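PDB 1U53: secreted protein ASP-2 from Necator americanus, which is a secreted pathogenesis-related-1 (CAP family) protein of a human hookworm, studied as a vaccine antigen, whose molecular activity is not firmly established. Local coordinates for residues N10-S13 with E14-Q18; E60-A63 with M64-A67. All coordinates share one frame; numbering follows the deposited sequence.

Contact 1. Residues N10-S13 with E14-Q18; sequences NGMS and EEARQ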
ATOM      1  N   ASN A  10      17.807   8.113  -9.249  1.00 15.48           N
ATOM      2  CA  ASN A  10      17.790   8.901  -8.005  1.00 14.72           C
ATOM      3  C   ASN A  10      18.123   8.108  -6.729  1.00 15.16           C
ATOM      4  O   ASN A  10      17.904   8.620  -5.604  1.00 14.54           O
ATOM      5  CB  ASN A  10      16.406   9.574  -7.843  1.00 15.52           C
ATOM      6  CG  ASN A  10      15.294   8.546  -7.668  1.00 16.52           C
ATOM      7  OD1 ASN A  10      15.590   7.363  -7.513  1.00 15.64           O
ATOM      8  ND2 ASN A  10      14.008   8.990  -7.686  1.00 16.10           N
ATOM      9  N   GLY A  11      18.675   6.908  -6.899  1.00 14.21           N
ATOM     10  CA  GLY A  11      19.060   6.058  -5.747  1.00 14.40           C
ATOM     11  C   GLY A  11      18.079   4.943  -5.472  1.00 17.23           C
ATOM     12  O   GLY A  11      18.383   3.989  -4.773  1.00 18.64           O
ATOM     13  N   MET A  12      16.887   5.061  -6.020  1.00 15.77           N
ATOM     14  CA  MET A  12      15.910   3.997  -5.905  1.00 15.63           C
ATOM     15  C   MET A  12      16.172   3.001  -7.036  1.00 20.25           C
ATOM     16  O   MET A  12      16.424   3.415  -8.160  1.00 21.72           O
ATOM     17  CB  MET A  12      14.527   4.637  -6.050  1.00 16.77           C
ATOM     18  CG  MET A  12      13.430   3.718  -5.809  1.00 19.18           C
ATOM     19  SD  MET A  12      13.476   2.877  -4.184  1.00 14.41           S
ATOM     20  CE  MET A  12      11.929   2.017  -4.456  1.00 18.39           C
ATOM     21  N   SER A  13      16.153   1.690  -6.773  1.00 19.63           N
ATOM     22  CA  SER A  13      16.458   0.774  -7.853  1.00 21.16           C
ATOM     23  C   SER A  13      15.200   0.314  -8.577  1.00 21.52           C
ATOM     24  O   SER A  13      14.113   0.242  -7.956  1.00 19.13           O
ATOM     25  CB  SER A  13      17.195  -0.465  -7.301  1.00 22.19           C
ATOM     26  OG  SER A  13      16.333  -1.188  -6.421  1.00 21.17           O
ATOM     27  N   GLU A  14      15.330  -0.012  -9.864  1.00 21.41           N
ATOM     28  CA  GLU A  14      14.207  -0.533 -10.616  1.00 22.23           C
ATOM     29  C   GLU A  14      13.676  -1.821  -9.982  1.00 18.68           C
ATOM     30  O   GLU A  14      12.467  -2.065  -9.970  1.00 19.16           O
ATOM     31  CB  GLU A  14      14.554  -0.756 -12.090  1.00 23.82           C
ATOM     32  CG  GLU A  14      13.342  -0.798 -13.006  1.00 27.84           C
ATOM     33  CD  GLU A  14      12.491   0.490 -13.019  1.00 29.01           C
ATOM     34  OE1 GLU A  14      12.988   1.590 -12.725  1.00 26.05           O
ATOM     35  OE2 GLU A  14      11.287   0.393 -13.338  1.00 31.77           O
ATOM     36  N   GLU A  15      14.577  -2.630  -9.422  1.00 18.09           N
ATOM     37  CA  GLU A  15      14.162  -3.880  -8.746  1.00 17.27           C
ATOM     38  C   GLU A  15      13.244  -3.583  -7.561  1.00 15.25           C
ATOM     39  O   GLU A  15      12.235  -4.268  -7.337  1.00 13.27           O
ATOM     40  CB  GLU A  15      15.384  -4.633  -8.256  1.00 18.35           C
ATOM     41  CG  GLU A  15      16.294  -5.181  -9.360  1.00 24.11           C
ATOM     42  CD  GLU A  15      17.226  -4.136 -10.046  1.00 26.99           C
ATOM     43  OE1 GLU A  15      17.406  -2.988  -9.575  1.00 26.01           O
ATOM     44  OE2 GLU A  15      17.839  -4.512 -11.078  1.00 29.77           O
ATOM     45  N   ALA A  16      13.575  -2.537  -6.809  1.00 14.03           N
ATOM     46  CA  ALA A  16      12.761  -2.202  -5.642  1.00 13.53           C
ATOM     47  C   ALA A  16      11.431  -1.623  -6.062  1.00 12.14           C
ATOM     48  O   ALA A  16      10.374  -1.847  -5.412  1.00 13.81           O
ATOM     49  CB  ALA A  16      13.522  -1.191  -4.720  1.00 13.42           C
ATOM     50  N   ARG A  17      11.443  -0.828  -7.134  1.00 12.62           N
ATOM     51  CA  ARG A  17      10.198  -0.251  -7.613  1.00 11.94           C
ATOM     52  C   ARG A  17       9.309  -1.388  -8.068  1.00 12.91           C
ATOM     53  O   ARG A  17       8.114  -1.397  -7.765  1.00 11.98           O
ATOM     54  CB  ARG A  17      10.457   0.661  -8.809  1.00 13.40           C
ATOM     55  CG  ARG A  17      11.304   1.855  -8.503  1.00 13.67           C
ATOM     56  CD  ARG A  17      11.411   2.755  -9.767  1.00 15.66           C
ATOM     57  NE  ARG A  17      12.054   4.018  -9.400  1.00 14.25           N
ATOM     58  CZ  ARG A  17      13.235   4.416  -9.838  1.00 14.75           C
ATOM     59  NH1 ARG A  17      13.874   3.707 -10.763  1.00 15.75           N
ATOM     60  NH2 ARG A  17      13.745   5.569  -9.447  1.00 12.84           N
ATOM     61  N   GLN A  18       9.865  -2.353  -8.806  1.00 11.99           N
ATOM     62  CA  GLN A  18       9.071  -3.482  -9.268  1.00 15.22           C
ATOM     63  C   GLN A  18       8.540  -4.278  -8.105  1.00 13.40           C
ATOM     64  O   GLN A  18       7.388  -4.692  -8.116  1.00 12.21           O
ATOM     65  CB  GLN A  18       9.910  -4.379 -10.187  1.00 15.67           C
ATOM     66  CG  GLN A  18      10.200  -3.666 -11.512  1.00 21.10           C
ATOM     67  CD  GLN A  18      11.010  -4.515 -12.494  1.00 22.10           C
ATOM     68  OE1 GLN A  18      11.651  -5.498 -12.116  1.00 27.74           O
ATOM     69  NE2 GLN A  18      10.979  -4.130 -13.761  1.00 26.04           N
TER
HETATM   70  O   HOH W   1      16.928   3.982 -10.966  1.00 34.25           O

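Contact 2. Residues E60-A63 with M64-A67; sequences EKTA and MNNA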
ATOM      1  N   GLU A  60       6.682   8.836  -6.221  1.00 12.54           N
ATOM      2  CA  GLU A  60       8.013   8.443  -5.663  1.00 10.88           C
ATOM      3  C   GLU A  60       8.833   9.656  -5.182  1.00 13.11           C
ATOM      4  O   GLU A  60       9.506   9.617  -4.148  1.00 13.95           O
ATOM      5  CB  GLU A  60       8.836   7.680  -6.714  1.00 10.61           C
ATOM      6  CG  GLU A  60      10.243   7.377  -6.264  1.00 12.71           C
ATOM      7  CD  GLU A  60      10.974   6.564  -7.308  1.00 13.26           C
ATOM      8  OE1 GLU A  60      11.881   7.149  -7.927  1.00 16.52           O
ATOM      9  OE2 GLU A  60      10.624   5.370  -7.505  1.00 12.69           O
ATOM     10  N   LYS A  61       8.714  10.764  -5.938  1.00 13.40           N
ATOM     11  CA  LYS A  61       9.480  11.972  -5.626  1.00 14.04           C
ATOM     12  C   LYS A  61       9.082  12.494  -4.291  1.00 11.34           C
ATOM     13  O   LYS A  61       9.932  12.803  -3.479  1.00 14.89           O
ATOM     14  CB  LYS A  61       9.160  13.054  -6.647  1.00 17.40           C
ATOM     15  CG  LYS A  61       9.782  14.386  -6.332  1.00 20.50           C
ATOM     16  CD  LYS A  61       9.245  15.438  -7.286  1.00 25.84           C
ATOM     17  CE  LYS A  61       9.852  16.808  -6.985  1.00 27.04           C
ATOM     18  NZ  LYS A  61      11.379  16.825  -7.003  1.00 30.87           N
ATOM     19  N   THR A  62       7.786  12.578  -4.035  1.00 11.19           N
ATOM     20  CA  THR A  62       7.370  13.067  -2.695  1.00 11.01           C
ATOM     21  C   THR A  62       7.643  12.052  -1.568  1.00 13.83           C
ATOM     22  O   THR A  62       7.981  12.425  -0.458  1.00 14.35           O
ATOM     23  CB  THR A  62       5.897  13.571  -2.683  1.00 13.54           C
ATOM     24  OG1 THR A  62       5.036  12.689  -3.407  1.00 12.54           O
ATOM     25  CG2 THR A  62       5.847  14.993  -3.311  1.00 14.12           C
ATOM     26  N   ALA A  63       7.533  10.758  -1.859  1.00 12.07           N
ATOM     27  CA  ALA A  63       7.947   9.758  -0.864  1.00 11.59           C
ATOM     28  C   ALA A  63       9.422   9.915  -0.522  1.00 12.05           C
ATOM     29  O   ALA A  63       9.839   9.879   0.668  1.00 12.51           O
ATOM     30  CB  ALA A  63       7.650   8.344  -1.385  1.00 12.32           C
ATOM     31  N   MET A  64      10.235  10.111  -1.561  1.00 10.78           N
ATOM     32  CA  MET A  64      11.651  10.445  -1.422  1.00 11.83           C
ATOM     33  C   MET A  64      11.922  11.655  -0.546  1.00 13.02           C
ATOM     34  O   MET A  64      12.851  11.643   0.278  1.00 13.84           O
ATOM     35  CB  MET A  64      12.293  10.659  -2.821  1.00 11.85           C
ATOM     36  CG  MET A  64      13.789  10.930  -2.731  1.00 13.75           C
ATOM     37  SD  MET A  64      14.417  11.187  -4.417  1.00 17.10           S
ATOM     38  CE  MET A  64      13.666  12.758  -4.836  1.00 17.40           C
ATOM     39  N   ASN A  65      11.147  12.733  -0.743  1.00 12.06           N
ATOM     40  CA  ASN A  65      11.330  13.927   0.048  1.00 12.87           C
ATOM     41  C   ASN A  65      11.201  13.608   1.544  1.00 12.77           C
ATOM     42  O   ASN A  65      11.856  14.231   2.357  1.00 14.18           O
ATOM     43  CB  ASN A  65      10.297  14.989  -0.334  1.00 14.32           C
ATOM     44  CG  ASN A  65      10.537  15.576  -1.707  1.00 14.69           C
ATOM     45  OD1 ASN A  65      11.600  15.369  -2.291  1.00 17.30           O
ATOM     46  ND2 ASN A  65       9.531  16.263  -2.261  1.00 14.48           N
ATOM     47  N   ASN A  66      10.331  12.658   1.903  1.00 12.00           N
ATOM     48  CA  ASN A  66      10.221  12.230   3.291  1.00 12.18           C
ATOM     49  C   ASN A  66      11.406  11.363   3.653  1.00 13.07           C
ATOM     50  O   ASN A  66      12.178  11.678   4.571  1.00 12.46           O
ATOM     51  CB  ASN A  66       8.898  11.444   3.481  1.00 12.01           C
ATOM     52  CG  ASN A  66       8.670  10.975   4.928  1.00 12.37           C
ATOM     53  OD1 ASN A  66       9.606  10.869   5.708  1.00 13.78           O
ATOM     54  ND2 ASN A  66       7.403  10.679   5.279  1.00 12.99           N
ATOM     55  N   ALA A  67      11.585  10.289   2.902  1.00 12.26           N
ATOM     56  CA  ALA A  67      12.689   9.346   3.227  1.00 11.70           C
ATOM     57  C   ALA A  67      14.024  10.046   3.399  1.00 13.62           C
ATOM     58  O   ALA A  67      14.732   9.702   4.300  1.00 11.84           O
ATOM     59  CB  ALA A  67      12.789   8.255   2.184  1.00 12.95           C
TER
HETATM   60  O   HOH W   2      13.016  16.656  -4.522  1.00 31.89           O

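Contact 1. Residues N10-S13 with E14-Q18
Ser13 caps the N-terminus of helix 14-32, and its hydroxyl meets the first turn of that helix. Ser13 OG accepts from Ala16 N at 3.1 Å, with an N-H...O angle of 148°. The first torsion of Ser13 places OG between its own backbone N and carbonyl carbon (chi1 64°), which turns the hydroxyl toward the amide three residues on. The backbone carbonyl of the same residue grips the next amide: Ser13 O accepts from Arg17 N at 3.0 Å. A weak bond from Ala16 N to Ser13 O adds to this. One serine thus serves two amides of the opening turn.

Met12 packs against the first turn. Its CE rests on Ala16 CB at 3.6 Å. Nearer the backbone, Met12 CB lies over one face of the Arg17 guanidinium, 3.6 Å from Arg17 NH2. An extended Arg17 chain, from CG to NE, carries the guanidinium back to the preceding loop.

Several groups hold that guanidinium. Arg17 NH1 forms a salt bridge with Glu14 OE1 at 3.0 Å, one turn back. A water joins the same NH1 to Met12 O. NE pairs with Glu60 of helix 57-67, and NH2 donates to the carbonyl of Pro8. These partners fix the rotation of the guanidinium and probably offset its charge.

Further out, Asn10 OD1 lies 3.2 Å from Arg17 NH2, at a poor angle for a bond, with the amide and guanidinium planes 47° apart. The ND2 end of Asn10 probably bonds to Glu60. The other end closes an Asx turn, with Asn10 OD1 accepting from Met12 N at 3.0 Å.

Contact 2. Residues E60-A63 with M64-A67
Helix 57-67 of the CAP fold supplies both segments, and their main contacts are the i to i+4 bonds of an alpha-helix. Met64 N donates to Glu60 O at 2.7 Å, and Ala67 N to Ala63 O at 2.9 Å. Asn65 N bonds to Lys61 O at 3.0 Å. The bond from Asn66 N to Thr62 O is weak.

Side chains add to the outer face. Asn65 CG lies anti to its carbonyl carbon (chi1 -70°). This folds the amide back over the preceding turn, and Asn65 ND2 comes within 4.0 Å of Thr62 CG2. The two side chains cross at a slant. A water links Lys61 and Asn65: it accepts from Lys61 NZ at 3.0 Å and donates to Asn65 OD1 at 2.9 Å. Lysine and asparagine are thus bridged without direct contact at their ends. Met64 touches the preceding turn, with Met64 CB 3.3 Å from Lys61 O.

Other side chains reach away from the segments. Thr62 OG1 bonds to Gln162 and to the carbonyl of Val59. Asn66 OD1 bonds to the hydroxyl of Tyr158, while its ND2 reaches Glu85 and the carbonyl of Lys73, so both polar atoms of this buried amide are satisfied. Ala63 and Ala67 are small and buried, and both pack on Val160 of strand 157-164. Met64 and Ala67 meet Tyr149 of strand 145-152. A helix with a polar outer side, laid on a central sheet by Ala63, Ala67 and their neighbours, fits the alpha-beta-alpha sandwich of the CAP family.

In the fold
Contact 1 and contact 2 touch, with centres about 13 Å apart, and lie on the same side of the chain's centre. Glu60 joins them. Its OE2 forms a salt bridge with Arg17 NE at 2.7 Å, and its OE1 probably accepts from Asn10 ND2 at 2.8 Å. Tyr55 OH also bonds to Glu60 OE2. The carboxylate therefore ties the start of helix 14-32 and the loop before it to helix 57-67. Met12 CG packs against the same carboxylate, 3.7 Å from Glu60 OE2. Tyr149 of the central sheet spans both sites, since its hydroxyl bonds to Asn10 O while its side chain also borders contact 2.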